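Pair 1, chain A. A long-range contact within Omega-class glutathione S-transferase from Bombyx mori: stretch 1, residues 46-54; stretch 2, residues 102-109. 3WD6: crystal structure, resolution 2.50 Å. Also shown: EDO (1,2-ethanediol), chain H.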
# COMPACT_ATOMS: atom_id res chain seq x y z
N LEU A 46 0.64 -5.77 4.17
CA LEU A 46 -0.02 -6.83 3.41
C LEU A 46 0.88 -8.05 3.37
O LEU A 46 0.44 -9.16 3.68
CB LEU A 46 -0.33 -6.37 1.97
CG LEU A 46 -1.35 -5.24 1.85
CD1 LEU A 46 -1.48 -4.81 0.41
CD2 LEU A 46 -2.72 -5.67 2.43
N ALA A 47 2.13 -7.84 2.98
CA ALA A 47 3.07 -8.93 2.86
C ALA A 47 3.17 -9.66 4.20
O ALA A 47 2.99 -10.90 4.27
CB ALA A 47 4.44 -8.42 2.39
N LEU A 48 3.43 -8.91 5.26
CA LEU A 48 3.55 -9.51 6.59
C LEU A 48 2.27 -10.26 6.98
O LEU A 48 2.34 -11.38 7.54
CB LEU A 48 3.88 -8.46 7.64
CG LEU A 48 5.26 -7.81 7.53
CD1 LEU A 48 5.28 -6.56 8.38
CD2 LEU A 48 6.34 -8.76 7.97
N ASN A 49 1.11 -9.67 6.70
CA ASN A 49 -0.16 -10.36 6.98
C ASN A 49 -0.29 -11.66 6.22
O ASN A 49 -0.56 -12.71 6.80
CB ASN A 49 -1.36 -9.48 6.66
CG ASN A 49 -1.51 -8.31 7.63
OD1 ASN A 49 -0.72 -8.15 8.57
ND2 ASN A 49 -2.53 -7.47 7.39
N ALA A 50 -0.10 -11.60 4.90
CA ALA A 50 -0.33 -12.77 4.06
C ALA A 50 0.59 -13.93 4.47
O ALA A 50 0.18 -15.12 4.43
CB ALA A 50 -0.14 -12.40 2.59
N LYS A 51 1.82 -13.59 4.86
CA LYS A 51 2.83 -14.60 5.20
C LYS A 51 2.72 -15.02 6.67
O LYS A 51 3.39 -15.95 7.11
CB LYS A 51 4.26 -14.10 4.88
CG LYS A 51 4.49 -13.80 3.38
CD LYS A 51 5.88 -13.19 3.12
CE LYS A 51 6.98 -14.23 3.06
NZ LYS A 51 6.75 -15.27 1.99
N GLN A 52 1.86 -14.33 7.41
CA GLN A 52 1.62 -14.67 8.81
C GLN A 52 2.89 -14.53 9.65
O GLN A 52 3.12 -15.33 10.56
CB GLN A 52 1.09 -16.09 8.94
CG GLN A 52 -0.01 -16.41 7.95
CD GLN A 52 -1.32 -16.74 8.62
OE1 GLN A 52 -1.83 -17.86 8.50
NE2 GLN A 52 -1.88 -15.77 9.36
N ILE A 53 3.71 -13.54 9.32
CA ILE A 53 4.87 -13.19 10.11
C ILE A 53 4.44 -12.34 11.30
O ILE A 53 3.75 -11.32 11.13
CB ILE A 53 5.86 -12.39 9.26
CG1 ILE A 53 6.48 -13.31 8.20
CG2 ILE A 53 6.92 -11.72 10.14
CD1 ILE A 53 6.84 -12.59 6.87
N ASP A 54 4.83 -12.74 12.51
CA ASP A 54 4.54 -11.91 13.68
C ASP A 54 5.35 -10.60 13.61
O ASP A 54 6.52 -10.60 13.23
CB ASP A 54 4.82 -12.64 14.99
CG ASP A 54 4.19 -11.94 16.19
OD1 ASP A 54 3.00 -11.57 16.11
OD2 ASP A 54 4.90 -11.72 17.21
N VAL A 102 13.49 -14.36 3.03
CA VAL A 102 13.86 -14.87 4.33
C VAL A 102 12.76 -15.70 4.99
O VAL A 102 13.05 -16.59 5.79
CB VAL A 102 14.34 -13.72 5.25
CG1 VAL A 102 14.25 -14.11 6.71
CG2 VAL A 102 15.77 -13.34 4.87
N TYR A 103 11.50 -15.41 4.66
CA TYR A 103 10.40 -16.27 5.12
C TYR A 103 9.81 -17.08 3.96
O TYR A 103 9.02 -16.56 3.16
CB TYR A 103 9.30 -15.45 5.81
CG TYR A 103 9.73 -14.72 7.07
CD1 TYR A 103 10.26 -13.43 7.01
CD2 TYR A 103 9.58 -15.30 8.33
CE1 TYR A 103 10.64 -12.74 8.15
CE2 TYR A 103 9.96 -14.62 9.49
CZ TYR A 103 10.48 -13.34 9.39
OH TYR A 103 10.87 -12.66 10.54
N PRO A 104 10.17 -18.36 3.88
CA PRO A 104 9.86 -19.19 2.70
C PRO A 104 8.37 -19.54 2.56
O PRO A 104 7.88 -19.73 1.45
CB PRO A 104 10.69 -20.47 2.93
CG PRO A 104 10.73 -20.61 4.46
CD PRO A 104 10.78 -19.15 4.98
N LYS A 105 7.65 -19.66 3.66
CA LYS A 105 6.23 -19.97 3.55
C LYS A 105 5.42 -18.86 2.88
O LYS A 105 5.72 -17.67 3.03
CB LYS A 105 5.64 -20.34 4.91
CG LYS A 105 6.18 -21.67 5.42
CD LYS A 105 5.68 -21.99 6.81
CE LYS A 105 6.64 -22.95 7.49
NZ LYS A 105 6.11 -23.42 8.80
N ARG A 106 4.38 -19.27 2.15
CA ARG A 106 3.54 -18.35 1.39
C ARG A 106 4.41 -17.42 0.52
O ARG A 106 4.43 -16.20 0.71
CB ARG A 106 2.63 -17.56 2.34
CG ARG A 106 1.60 -16.69 1.63
CD ARG A 106 0.40 -17.51 1.18
NE ARG A 106 -0.75 -16.65 0.85
CZ ARG A 106 -0.84 -15.91 -0.26
NH1 ARG A 106 -1.93 -15.16 -0.47
NH2 ARG A 106 0.16 -15.94 -1.15
N PRO A 107 5.14 -17.98 -0.44
CA PRO A 107 6.01 -17.13 -1.28
C PRO A 107 5.19 -16.14 -2.11
O PRO A 107 4.24 -16.54 -2.81
CB PRO A 107 6.72 -18.13 -2.19
CG PRO A 107 5.81 -19.35 -2.23
CD PRO A 107 5.15 -19.40 -0.87
N LEU A 108 5.55 -14.86 -2.05
CA LEU A 108 4.82 -13.83 -2.78
C LEU A 108 5.29 -13.71 -4.23
O LEU A 108 4.49 -13.49 -5.14
CB LEU A 108 4.94 -12.48 -2.07
CG LEU A 108 4.34 -12.56 -0.67
CD1 LEU A 108 4.48 -11.23 0.07
CD2 LEU A 108 2.87 -13.02 -0.75
N LEU A 109 6.60 -13.86 -4.43
CA LEU A 109 7.16 -13.76 -5.77
C LEU A 109 7.26 -15.15 -6.40
O LEU A 109 7.67 -16.11 -5.74
CB LEU A 109 8.54 -13.08 -5.72
CG LEU A 109 8.54 -11.54 -5.60
CD1 LEU A 109 9.88 -10.99 -5.11
CD2 LEU A 109 8.16 -10.88 -6.94
C1 EDO H . -0.40 -11.62 10.72
O1 EDO H . 0.98 -11.52 10.29
C2 EDO H . -0.78 -10.41 11.59
O2 EDO H . -2.17 -10.05 11.40
O HOH W 1 -2.43 -15.68 3.48

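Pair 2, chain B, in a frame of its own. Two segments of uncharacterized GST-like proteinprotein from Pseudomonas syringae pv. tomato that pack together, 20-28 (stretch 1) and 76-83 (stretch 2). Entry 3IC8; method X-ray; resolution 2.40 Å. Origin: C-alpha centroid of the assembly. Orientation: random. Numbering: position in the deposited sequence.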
# COMPACT_ATOMS: atom_id res chain seq x y z
N LEU B 20 15.89 -2.68 -10.78
CA LEU B 20 15.30 -1.50 -10.20
C LEU B 20 15.67 -0.29 -10.99
O LEU B 20 14.91 0.60 -11.11
CB LEU B 20 15.66 -1.35 -8.73
CG LEU B 20 15.09 -2.41 -7.83
CD1 LEU B 20 15.80 -2.51 -6.55
CD2 LEU B 20 13.64 -2.28 -7.61
N MSE B 21 16.87 -0.28 -11.51
CA MSE B 21 17.34 0.82 -12.29
C MSE B 21 16.49 0.95 -13.53
O MSE B 21 16.13 2.02 -13.92
CB MSE B 21 18.80 0.64 -12.66
CG MSE B 21 19.80 1.05 -11.61
SE MSE B 21 21.56 0.36 -11.81
CE MSE B 21 22.08 1.19 -13.38
N LEU B 22 16.16 -0.17 -14.12
CA LEU B 22 15.25 -0.17 -15.23
C LEU B 22 13.88 0.31 -14.84
O LEU B 22 13.24 0.95 -15.59
CB LEU B 22 15.24 -1.51 -15.93
CG LEU B 22 16.55 -1.80 -16.63
CD1 LEU B 22 16.66 -3.21 -17.04
CD2 LEU B 22 16.75 -0.95 -17.76
N GLY B 23 13.43 -0.03 -13.66
CA GLY B 23 12.16 0.45 -13.17
C GLY B 23 12.04 1.93 -12.95
O GLY B 23 11.05 2.52 -13.26
N PHE B 24 13.07 2.53 -12.39
CA PHE B 24 13.12 3.93 -12.10
C PHE B 24 13.06 4.72 -13.39
O PHE B 24 12.39 5.69 -13.48
CB PHE B 24 14.40 4.18 -11.30
CG PHE B 24 14.69 5.60 -11.01
CD1 PHE B 24 13.99 6.29 -10.07
CD2 PHE B 24 15.70 6.22 -11.64
CE1 PHE B 24 14.28 7.53 -9.81
CE2 PHE B 24 15.98 7.48 -11.36
CZ PHE B 24 15.27 8.13 -10.45
N LYS B 25 13.75 4.25 -14.39
CA LYS B 25 13.73 4.83 -15.71
C LYS B 25 12.42 4.66 -16.51
O LYS B 25 12.19 5.39 -17.42
CB LYS B 25 14.92 4.38 -16.52
CG LYS B 25 16.20 5.01 -16.12
CD LYS B 25 16.18 6.48 -16.25
CE LYS B 25 17.56 7.02 -16.03
NZ LYS B 25 17.64 8.46 -15.96
N GLY B 26 11.57 3.72 -16.15
CA GLY B 26 10.36 3.47 -16.89
C GLY B 26 10.51 3.08 -18.35
O GLY B 26 9.77 3.52 -19.19
N VAL B 27 11.48 2.24 -18.62
CA VAL B 27 11.86 1.91 -19.96
C VAL B 27 11.42 0.50 -20.21
O VAL B 27 11.21 -0.23 -19.30
CB VAL B 27 13.36 1.96 -20.11
CG1 VAL B 27 13.80 3.33 -20.47
CG2 VAL B 27 14.02 1.52 -18.85
N ASN B 28 11.29 0.14 -21.46
CA ASN B 28 10.94 -1.19 -21.81
C ASN B 28 12.20 -1.87 -22.24
O ASN B 28 12.99 -1.31 -22.93
CB ASN B 28 9.93 -1.17 -22.94
CG ASN B 28 8.56 -0.79 -22.47
OD1 ASN B 28 7.65 -1.57 -22.51
ND2 ASN B 28 8.41 0.43 -22.03
N GLU B 76 20.03 7.57 -22.39
CA GLU B 76 18.80 7.16 -23.04
C GLU B 76 17.55 7.84 -22.56
O GLU B 76 16.80 8.31 -23.35
CB GLU B 76 18.64 5.66 -22.94
CG GLU B 76 17.56 5.07 -23.81
CD GLU B 76 17.99 4.88 -25.23
OE1 GLU B 76 17.24 4.28 -25.99
OE2 GLU B 76 19.06 5.32 -25.62
N LYS B 77 17.31 7.89 -21.27
CA LYS B 77 16.22 8.68 -20.75
C LYS B 77 16.70 9.58 -19.63
O LYS B 77 17.00 9.13 -18.57
CB LYS B 77 15.13 7.76 -20.26
CG LYS B 77 13.89 8.42 -19.84
CD LYS B 77 12.71 7.61 -20.25
CE LYS B 77 11.84 7.30 -19.08
NZ LYS B 77 10.80 8.31 -18.88
N ALA B 78 16.75 10.87 -19.87
CA ALA B 78 17.32 11.79 -18.91
C ALA B 78 16.61 11.90 -17.59
O ALA B 78 17.23 12.05 -16.59
CB ALA B 78 17.46 13.13 -19.51
N SER B 79 15.30 11.89 -17.61
CA SER B 79 14.52 12.09 -16.42
C SER B 79 13.57 10.94 -16.27
O SER B 79 13.08 10.45 -17.25
CB SER B 79 13.76 13.39 -16.56
OG SER B 79 12.85 13.59 -15.51
N PRO B 80 13.33 10.47 -15.06
CA PRO B 80 13.95 11.00 -13.86
C PRO B 80 15.42 10.66 -13.79
O PRO B 80 15.84 9.69 -14.32
CB PRO B 80 13.20 10.26 -12.77
CG PRO B 80 12.82 9.05 -13.34
CD PRO B 80 12.55 9.28 -14.77
N ALA B 81 16.19 11.47 -13.10
CA ALA B 81 17.62 11.38 -13.16
C ALA B 81 18.26 10.61 -12.05
O ALA B 81 17.95 10.79 -10.90
CB ALA B 81 18.23 12.73 -13.25
N PHE B 82 19.17 9.75 -12.44
CA PHE B 82 20.08 9.11 -11.54
C PHE B 82 21.00 10.10 -10.89
O PHE B 82 21.34 9.95 -9.77
CB PHE B 82 20.91 8.07 -12.27
CG PHE B 82 20.20 6.79 -12.49
CD1 PHE B 82 19.45 6.24 -11.53
CD2 PHE B 82 20.28 6.17 -13.68
CE1 PHE B 82 18.83 5.09 -11.75
CE2 PHE B 82 19.66 5.03 -13.89
CZ PHE B 82 18.93 4.50 -12.93
N TYR B 83 21.42 11.14 -11.60
CA TYR B 83 22.28 12.13 -11.00
C TYR B 83 21.75 13.52 -11.07
O TYR B 83 22.03 14.23 -11.98
CB TYR B 83 23.62 12.12 -11.70
CG TYR B 83 24.24 10.78 -11.77
CD1 TYR B 83 24.00 9.96 -12.83
CD2 TYR B 83 25.08 10.34 -10.79
CE1 TYR B 83 24.54 8.78 -12.90
CE2 TYR B 83 25.64 9.14 -10.87
CZ TYR B 83 25.36 8.36 -11.93
OH TYR B 83 25.90 7.14 -12.04

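Pair 1 and pair 2 share one backbone arrangement. The last turns of a helix, ending in a Schellman motif, pack against a loop with no regular helix or strand. N, CA and C of 14 central residues superpose with an RMSD of 0.8 Å. The two stretches bury 422 Å² in pair 1 and 524 Å² in pair 2, both sides summed.

The common element is a lysine. K51(A) matches K25(B), with side-chain centres 0.4 Å apart. In each case CA-to-CB points sideways, but the end of the chain comes nearer to the loop. The rotamers differ: m, t, p, p for K51(A) and m, m, t, t for K25(B). In pair 1, K51(A) NZ donates to Y103(A) O at 2.9 Å, to K105(A) O at 2.8 Å and to R106(A) O at 2.8 Å. In pair 2, K25(B) NZ donates to K77(B) O at 2.8 Å and to P80(B) O at 2.7 Å. K77(B) matches Y103(A) and P80(B) matches R106(A), so two acceptor positions are shared. All these acceptors are backbone carbonyls, so the bonds do not depend on which side chains the loop carries.

The helix leaves its course at Q52(A) and G26(B), which match. Both have positive phi, which by itself favours glycine; only pair 2 has one.

Around the lysine the packing differs. A50(A) matches F24(B). The small A50(A) leaves its CB over one face of the R106(A) guanidinium, and a water accepts from R106(A) NE at 3.3 Å and donates to A50(A) O at 2.8 Å. In pair 2 the F24(B) ring meets a proline instead: P80(B) CG lies 4.0 Å from the centroid of the F24(B) ring, over its face. A cis peptide bond precedes P80(B).

L108(A) matches F82(B), and A47(A) matches M21(B), a selenomethionine. A47(A) CB touches L108(A) CD1 at 3.6 Å. The larger pair 2 residues meet at M21(B) CG and F82(B) CZ, 3.8 Å apart. F82(B) also reaches F24(B). Their planes are near parallel but slid apart, with ring centroids 5.1 Å from each other, so the rings barely overlap.

I53(A) matches V27(B). I53(A) CG1 sits over the face of the Y103(A) ring, 3.7 Å from its centroid. V27(B) is shorter and faces the K77(B) side chain, with V27(B) CG1 4.4 Å from K77(B) CD.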